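Local coordinates for protein OBCA, Oxalate Biosynthetic Component A (Burkholderia glumae, PDB 4NNC) that is an oxalate biosynthetic component with a TIM-barrel-clan domain, holding a cobalt ion, an oxalate ion and the ligand 2KQ, at residues L225-L230 / D256-I261; S231-I236 / G247-Q252. All coordinates share one frame; numbering follows the deposited sequence.

Contact 1: L225-L230 / D256-I261. With CO (cobalt (II) ion), chain B; OXL (oxalate ion), chain C; 2KQ ((3S)-3-[2-[3-[[(2R)-4-[[[(2R,3S,4R,5R)-5-(6-aminopurin-9-yl)-4-oxidanyl-3-phosphonooxy-oxolan-2-yl]methoxy-oxidanyl-phosphoryl]oxy-oxidanyl-phosphoryl]oxy-3,3-dimethyl-2-oxidanyl-butanoyl]amino]propanoylamino]ethylsulfanyl]-3-oxidanyl-butanoic acid), chain D.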
loop_
_atom_site.group_PDB
_atom_site.type_symbol
_atom_site.label_atom_id
_atom_site.label_comp_id
_atom_site.label_asym_id
_atom_site.label_seq_id
_atom_site.Cartn_x
_atom_site.Cartn_y
_atom_site.Cartn_z
ATOM N N LEU A 225 -4.481 10.180 -3.578
ATOM C CA LEU A 225 -3.771 9.736 -4.782
ATOM C C LEU A 225 -2.260 9.982 -4.787
ATOM O O LEU A 225 -1.779 11.004 -4.266
ATOM C CB LEU A 225 -4.361 10.411 -6.021
ATOM C CG LEU A 225 -5.821 10.094 -6.336
ATOM C CD1 LEU A 225 -6.284 10.840 -7.589
ATOM C CD2 LEU A 225 -6.019 8.581 -6.471
ATOM N N HIS A 226 -1.533 9.040 -5.399
ATOM C CA HIS A 226 -0.143 9.227 -5.803
ATOM C C HIS A 226 -0.053 8.933 -7.292
ATOM O O HIS A 226 -0.898 8.209 -7.840
ATOM C CB HIS A 226 0.765 8.210 -5.120
ATOM C CG HIS A 226 0.998 8.466 -3.667
ATOM N ND1 HIS A 226 2.264 8.586 -3.137
ATOM C CD2 HIS A 226 0.138 8.597 -2.629
ATOM C CE1 HIS A 226 2.172 8.795 -1.832
ATOM N NE2 HIS A 226 0.895 8.802 -1.502
ATOM N N THR A 227 0.989 9.448 -7.941
ATOM C CA THR A 227 1.348 8.985 -9.280
ATOM C C THR A 227 2.727 8.309 -9.272
ATOM O O THR A 227 3.498 8.486 -8.325
ATOM C CB THR A 227 1.327 10.123 -10.314
ATOM O OG1 THR A 227 2.015 11.278 -9.790
ATOM C CG2 THR A 227 -0.106 10.484 -10.647
ATOM N N ARG A 228 3.023 7.538 -10.325
ATOM C CA ARG A 228 4.301 6.840 -10.458
ATOM C C ARG A 228 4.984 7.204 -11.783
ATOM O O ARG A 228 4.323 7.375 -12.817
ATOM C CB ARG A 228 4.101 5.320 -10.384
ATOM C CG ARG A 228 3.425 4.841 -9.113
ATOM C CD ARG A 228 4.314 5.083 -7.895
ATOM N NE ARG A 228 3.720 4.480 -6.706
ATOM C CZ ARG A 228 3.905 3.216 -6.332
ATOM N NH1 ARG A 228 4.698 2.414 -7.049
ATOM N NH2 ARG A 228 3.300 2.759 -5.236
ATOM N N ASP A 229 6.305 7.327 -11.736
ATOM C CA ASP A 229 7.118 7.534 -12.931
ATOM C C ASP A 229 7.391 6.170 -13.575
ATOM O O ASP A 229 8.060 5.323 -12.985
ATOM C CB ASP A 229 8.424 8.223 -12.517
ATOM C CG ASP A 229 9.443 8.343 -13.650
ATOM O OD1 ASP A 229 9.099 8.183 -14.846
ATOM O OD2 ASP A 229 10.618 8.618 -13.325
ATOM N N LEU A 230 6.866 5.951 -14.776
ATOM C CA LEU A 230 7.043 4.667 -15.448
ATOM C C LEU A 230 8.014 4.746 -16.632
ATOM O O LEU A 230 8.018 3.867 -17.487
ATOM C CB LEU A 230 5.691 4.124 -15.930
ATOM C CG LEU A 230 4.570 3.924 -14.901
ATOM C CD1 LEU A 230 3.354 3.316 -15.565
ATOM C CD2 LEU A 230 5.031 3.047 -13.749
ATOM N N ASP A 256 1.421 15.432 -16.048
ATOM C CA ASP A 256 0.609 14.962 -17.173
ATOM C C ASP A 256 -0.392 13.900 -16.721
ATOM O O ASP A 256 -1.487 13.799 -17.274
ATOM C CB ASP A 256 1.489 14.388 -18.296
ATOM C CG ASP A 256 2.309 15.458 -19.022
ATOM O OD1 ASP A 256 2.002 16.660 -18.874
ATOM O OD2 ASP A 256 3.268 15.089 -19.738
ATOM N N ASP A 257 -0.006 13.093 -15.733
ATOM C CA ASP A 257 -0.860 12.003 -15.263
ATOM C C ASP A 257 -2.062 12.595 -14.546
ATOM O O ASP A 257 -3.204 12.153 -14.733
ATOM C CB ASP A 257 -0.088 11.081 -14.315
ATOM C CG ASP A 257 0.767 10.061 -15.048
ATOM O OD1 ASP A 257 0.932 10.182 -16.282
ATOM O OD2 ASP A 257 1.269 9.127 -14.387
ATOM N N TYR A 258 -1.806 13.621 -13.741
ATOM C CA TYR A 258 -2.887 14.290 -13.027
ATOM C C TYR A 258 -3.809 15.084 -13.971
ATOM O O TYR A 258 -5.031 15.100 -13.772
ATOM C CB TYR A 258 -2.340 15.163 -11.883
ATOM C CG TYR A 258 -2.043 14.391 -10.602
ATOM C CD1 TYR A 258 -3.038 13.663 -9.968
ATOM C CD2 TYR A 258 -0.773 14.411 -10.021
ATOM C CE1 TYR A 258 -2.791 12.965 -8.810
ATOM C CE2 TYR A 258 -0.512 13.717 -8.849
ATOM C CZ TYR A 258 -1.532 12.994 -8.250
ATOM O OH TYR A 258 -1.314 12.291 -7.088
ATOM N N ASP A 259 -3.234 15.738 -14.986
ATOM C CA ASP A 259 -4.035 16.431 -16.010
ATOM C C ASP A 259 -5.023 15.479 -16.666
ATOM O O ASP A 259 -6.071 15.902 -17.134
ATOM C CB ASP A 259 -3.151 17.034 -17.108
ATOM C CG ASP A 259 -2.287 18.178 -16.613
ATOM O OD1 ASP A 259 -2.553 18.710 -15.504
ATOM O OD2 ASP A 259 -1.339 18.547 -17.342
ATOM N N ALA A 260 -4.670 14.194 -16.716
ATOM C CA ALA A 260 -5.594 13.169 -17.199
ATOM C C ALA A 260 -6.537 12.670 -16.093
ATOM O O ALA A 260 -7.762 12.709 -16.253
ATOM C CB ALA A 260 -4.830 11.991 -17.837
ATOM N N ILE A 261 -5.969 12.227 -14.968
ATOM C CA ILE A 261 -6.747 11.593 -13.890
ATOM C C ILE A 261 -7.833 12.497 -13.319
ATOM O O ILE A 261 -8.969 12.057 -13.123
ATOM C CB ILE A 261 -5.841 11.144 -12.716
ATOM C CG1 ILE A 261 -4.962 9.958 -13.136
ATOM C CG2 ILE A 261 -6.684 10.804 -11.464
ATOM C CD1 ILE A 261 -3.676 9.864 -12.343
HETATM CO CO CO B . 0.206 8.975 0.395
HETATM C C1 OXL C . 4.819 9.147 1.816
HETATM C C2 OXL C . 3.744 8.191 2.135
HETATM O O1 OXL C . 5.234 9.961 2.685
HETATM O O2 OXL C . 3.932 7.302 3.014
HETATM O O3 OXL C . 5.280 9.126 0.646
HETATM O O4 OXL C . 2.658 8.278 1.482
HETATM C C01 2KQ D . 4.622 -1.895 1.400
HETATM C C02 2KQ D . 3.297 -2.320 2.050
HETATM C C03 2KQ D . 2.079 -1.489 1.407
HETATM C C04 2KQ D . 3.116 -3.826 1.821
HETATM O O05 2KQ D . 1.909 -4.222 2.433
HETATM P P06 2KQ D . 1.705 -5.725 2.924
HETATM O O07 2KQ D . 0.215 -6.012 2.987
HETATM O O08 2KQ D . 2.347 -6.701 1.952
HETATM O O09 2KQ D . 2.330 -5.859 4.381
HETATM P P10 2KQ D . 3.834 -6.258 4.775
HETATM O O11 2KQ D . 4.084 -5.939 6.223
HETATM O O12 2KQ D . 4.800 -5.453 3.940
HETATM O O13 2KQ D . 4.075 -7.825 4.519
HETATM C C14 2KQ D . 5.387 -8.382 4.698
HETATM C C15 2KQ D . 5.319 -9.847 4.771
HETATM O O16 2KQ D . 4.257 -10.291 5.710
HETATM C C17 2KQ D . 3.273 -11.011 4.953
HETATM N N18 2KQ D . 1.989 -10.606 5.411
HETATM C C19 2KQ D . 1.323 -9.481 5.095
HETATM N N20 2KQ D . 0.144 -9.461 5.756
HETATM C C21 2KQ D . 0.052 -10.587 6.511
HETATM C C22 2KQ D . -0.916 -11.113 7.390
HETATM N N23 2KQ D . -2.156 -10.395 7.654
HETATM N N24 2KQ D . -0.674 -12.293 7.988
HETATM C C25 2KQ D . 0.484 -12.960 7.759
HETATM N N26 2KQ D . 1.423 -12.494 6.921
HETATM C C27 2KQ D . 1.221 -11.306 6.293
HETATM C C28 2KQ D . 3.520 -10.716 3.530
HETATM O O29 2KQ D . 3.198 -11.832 2.699
HETATM C C30 2KQ D . 4.968 -10.462 3.454
HETATM O O31 2KQ D . 5.669 -11.712 3.286
HETATM P P32 2KQ D . 7.308 -11.749 3.308
HETATM O O33 2KQ D . 7.852 -11.367 4.693
HETATM O O34 2KQ D . 7.804 -13.131 2.930
HETATM O O35 2KQ D . 7.815 -10.758 2.294
HETATM C C36 2KQ D . 3.411 -2.136 3.599
HETATM O O37 2KQ D . 4.444 -2.904 4.052
HETATM C C38 2KQ D . 3.654 -0.693 4.073
HETATM O O39 2KQ D . 4.727 -0.119 3.924
HETATM N N40 2KQ D . 2.574 -0.008 4.768
HETATM C C41 2KQ D . 2.841 1.314 5.230
HETATM C C42 2KQ D . 2.393 2.348 4.204
HETATM C C43 2KQ D . 2.625 3.811 4.645
HETATM O O44 2KQ D . 3.723 4.196 5.051
HETATM N N45 2KQ D . 1.510 4.716 4.593
HETATM C C46 2KQ D . 1.748 6.066 5.011
HETATM C C47 2KQ D . 1.306 7.032 3.934
HETATM S S48 2KQ D . 1.250 8.713 4.535
HETATM C C49 2KQ D . 0.479 9.748 3.307
HETATM C C50 2KQ D . -0.805 10.096 3.848
HETATM O O51 2KQ D . 0.256 9.038 2.106
HETATM C C52 2KQ D . 1.260 11.088 3.132
HETATM C C53 2KQ D . 1.431 11.650 1.754
HETATM O O54 2KQ D . 0.991 11.040 0.734
HETATM O O55 2KQ D . 2.021 12.756 1.631
HETATM O O HOH W 1 0.975 7.415 -12.223
#

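Contact 2: S231-I236 / G247-Q252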
loop_
_atom_site.group_PDB
_atom_site.type_symbol
_atom_site.label_atom_id
_atom_site.label_comp_id
_atom_site.label_asym_id
_atom_site.label_seq_id
_atom_site.Cartn_x
_atom_site.Cartn_y
_atom_site.Cartn_z
ATOM N N SER A 231 8.846 5.781 -16.689
ATOM C CA SER A 231 9.614 6.021 -17.911
ATOM C C SER A 231 10.844 5.113 -18.092
ATOM O O SER A 231 11.367 5.003 -19.198
ATOM C CB SER A 231 9.985 7.506 -18.045
ATOM O OG SER A 231 10.807 7.915 -16.969
ATOM N N ASP A 232 11.281 4.446 -17.026
ATOM C CA ASP A 232 12.470 3.590 -17.088
ATOM C C ASP A 232 12.163 2.117 -17.400
ATOM O O ASP A 232 12.978 1.234 -17.111
ATOM C CB ASP A 232 13.263 3.688 -15.774
ATOM C CG ASP A 232 12.573 2.971 -14.606
ATOM O OD1 ASP A 232 11.373 2.620 -14.696
ATOM O OD2 ASP A 232 13.245 2.772 -13.572
ATOM N N ARG A 233 10.999 1.842 -17.981
ATOM C CA ARG A 233 10.611 0.452 -18.230
ATOM C C ARG A 233 11.338 -0.160 -19.423
ATOM O O ARG A 233 11.306 0.396 -20.526
ATOM C CB ARG A 233 9.095 0.320 -18.411
ATOM C CG ARG A 233 8.314 0.830 -17.224
ATOM C CD ARG A 233 6.867 0.398 -17.272
ATOM N NE ARG A 233 6.631 -0.719 -16.359
ATOM C CZ ARG A 233 5.458 -1.321 -16.207
ATOM N NH1 ARG A 233 5.333 -2.340 -15.358
ATOM N NH2 ARG A 233 4.412 -0.905 -16.909
ATOM N N ARG A 234 11.983 -1.307 -19.194
ATOM C CA ARG A 234 12.643 -2.049 -20.264
ATOM C C ARG A 234 12.091 -3.470 -20.342
ATOM O O ARG A 234 11.799 -4.102 -19.315
ATOM C CB ARG A 234 14.167 -2.111 -20.064
ATOM C CG ARG A 234 14.744 -1.178 -18.993
ATOM C CD ARG A 234 16.288 -1.182 -19.002
ATOM N NE ARG A 234 16.851 -0.168 -19.901
ATOM C CZ ARG A 234 18.156 0.012 -20.125
ATOM N NH1 ARG A 234 18.569 0.965 -20.958
ATOM N NH2 ARG A 234 19.050 -0.761 -19.518
ATOM N N ARG A 235 11.949 -3.971 -21.565
ATOM C CA ARG A 235 11.638 -5.373 -21.773
ATOM C C ARG A 235 12.934 -6.126 -22.020
ATOM O O ARG A 235 13.681 -5.802 -22.944
ATOM C CB ARG A 235 10.714 -5.540 -22.968
ATOM C CG ARG A 235 9.622 -4.510 -23.007
ATOM C CD ARG A 235 8.280 -5.117 -23.248
ATOM N NE ARG A 235 8.287 -6.047 -24.365
ATOM C CZ ARG A 235 7.390 -7.018 -24.515
ATOM N NH1 ARG A 235 6.419 -7.169 -23.617
ATOM N NH2 ARG A 235 7.465 -7.838 -25.556
ATOM N N ILE A 236 13.207 -7.110 -21.169
ATOM C CA ILE A 236 14.366 -7.975 -21.322
ATOM C C ILE A 236 13.911 -9.310 -21.895
ATOM O O ILE A 236 13.095 -10.015 -21.284
ATOM C CB ILE A 236 15.055 -8.229 -19.970
ATOM C CG1 ILE A 236 15.455 -6.906 -19.311
ATOM C CG2 ILE A 236 16.273 -9.141 -20.150
ATOM C CD1 ILE A 236 16.194 -7.090 -17.987
ATOM N N GLY A 247 11.414 -2.057 -14.171
ATOM C CA GLY A 247 11.077 -0.647 -14.034
ATOM C C GLY A 247 10.870 -0.296 -12.572
ATOM O O GLY A 247 10.347 -1.111 -11.798
ATOM N N SER A 248 11.273 0.910 -12.179
ATOM C CA SER A 248 11.264 1.272 -10.759
ATOM C C SER A 248 9.865 1.560 -10.201
ATOM O O SER A 248 9.633 1.360 -9.012
ATOM C CB SER A 248 12.140 2.499 -10.528
ATOM O OG SER A 248 11.542 3.640 -11.141
ATOM N N GLN A 249 8.949 2.035 -11.054
ATOM C CA GLN A 249 7.618 2.472 -10.616
ATOM C C GLN A 249 7.757 3.495 -9.487
ATOM O O GLN A 249 6.969 3.503 -8.529
ATOM C CB GLN A 249 6.756 1.288 -10.155
ATOM C CG GLN A 249 6.604 0.147 -11.169
ATOM C CD GLN A 249 5.611 -0.922 -10.702
ATOM O OE1 GLN A 249 4.645 -0.629 -9.984
ATOM N NE2 GLN A 249 5.853 -2.166 -11.101
ATOM N N ARG A 250 8.769 4.349 -9.617
ATOM C CA ARG A 250 9.168 5.291 -8.579
ATOM C C ARG A 250 8.046 6.257 -8.186
ATOM O O ARG A 250 7.350 6.817 -9.042
ATOM C CB ARG A 250 10.399 6.083 -9.051
ATOM C CG ARG A 250 11.126 6.876 -7.948
ATOM C CD ARG A 250 12.355 7.605 -8.522
ATOM N NE ARG A 250 12.015 8.259 -9.782
ATOM C CZ ARG A 250 11.504 9.486 -9.875
ATOM N NH1 ARG A 250 11.286 10.211 -8.773
ATOM N NH2 ARG A 250 11.210 9.991 -11.069
ATOM N N ASN A 251 7.858 6.447 -6.886
ATOM C CA ASN A 251 6.938 7.475 -6.461
ATOM C C ASN A 251 7.399 8.797 -7.034
ATOM O O ASN A 251 8.580 9.138 -6.938
ATOM C CB ASN A 251 6.871 7.576 -4.943
ATOM C CG ASN A 251 5.770 8.521 -4.483
ATOM O OD1 ASN A 251 4.578 8.259 -4.704
ATOM N ND2 ASN A 251 6.157 9.626 -3.850
ATOM N N GLN A 252 6.468 9.535 -7.630
ATOM C CA GLN A 252 6.778 10.814 -8.253
ATOM C C GLN A 252 5.485 11.539 -8.630
ATOM O O GLN A 252 4.564 10.933 -9.156
ATOM C CB GLN A 252 7.609 10.572 -9.518
ATOM C CG GLN A 252 7.888 11.821 -10.318
ATOM C CD GLN A 252 8.824 12.746 -9.582
ATOM O OE1 GLN A 252 9.982 12.403 -9.324
ATOM N NE2 GLN A 252 8.325 13.924 -9.218
HETATM O O HOH W 2 8.817 2.094 -13.827
#

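Contact 1: L225-L230 / D256-I261
T227 turns CG2 beside its backbone N and opposite its carbonyl carbon, with OG1 at chi1 47°, and this lays the methyl over one face of the Y258 ring. CG2 of T227 sits 3.8 Å from the centroid of that ring and 16° off its normal, a CH-pi contact. The same methyl meets CB of D257 at 3.7 Å and also touches CD1 of I261. T227 OG1 is taken up elsewhere, by Q252 O and V254 N. L225 comes at the edge of the Y258 ring with CB, and its CD1 lies 3.9 Å from CG2 of I261. The phenol oxygen OH of Y258 reaches the main chain, 3.1 Å from L225 O. Water 1 joins the strand to the helix: it accepts from R228 N at 2.8 Å and lies 2.8 Å from OD2 of D257, to which it probably donates. The H226 side chain leaves the backbone away from the helix and binds cobalt through NE2 at 2.0 Å. H224, E475 and atoms O51 and O54 of 2KQ also bind the metal. N251 OD1 bonds to H226 ND1; with the metal bond, this should hold the ring's rotation. The strand is thus two-sided: apolar packing on helix 255-268 backs a residue that holds the metal.

Contact 2: S231-I236 / G247-Q252
The carboxylate of D232 meets S248 both along its oxygen-bearing edge and from above its plane. At the edge, S248 N gives a forked bond. It reaches OD1 of D232 at 3.0 Å and OD2 of D232 at 3.0 Å, each through the syn lone pair, and both bonds are somewhat bent. From above, S248 OG donates to OD2 of D232 at 3.1 Å, 44° out of the carboxylate plane. OD2 therefore accepts twice from one residue. D232 CG stands between its backbone N and carbonyl carbon, chi1 73°, which turns the carboxylate toward the start of 247-252. Water 2 donates to OD1 of D232 at 2.8 Å and accepts from Q249 N at 2.8 Å, so the grip extends one residue further. Next to this group, R233 CA lies 4.4 Å from G247 CA. In the R250 guanidinium, Q252 OE1 lies at the edge and in plane, 2.6 Å from NH1 of R250. NH2 of R250 also forms a salt bridge with D229. The contact closes the base of the hairpin formed by strands 234-238 and 242-246. Beyond it the chain runs into strand 250-251, which pairs antiparallel with strand 222-229 of the main sheet.

How the contacts relate
Contact 1 is buried, while contact 2 lies at the surface, and their centres are about 14 Å apart. Contact 1 sets a strand of the main sheet on a helix, chiefly through apolar groups and an aromatic face. Contact 2 joins two loop segments at the base of a hairpin, chiefly through one carboxylate held by the N-H and hydroxyl of a serine. Each has a water bridging an aspartate to a main-chain N. Each places one strand in the same sheet: 222-229 from contact 1 and 250-251 from contact 2, which are neighbours there. Polar side chains also link the two contacts directly across these paired strands. Cobalt is bound directly from contact 1, whereas the side chain of Q249 in contact 2 is about 11 Å from 2KQ.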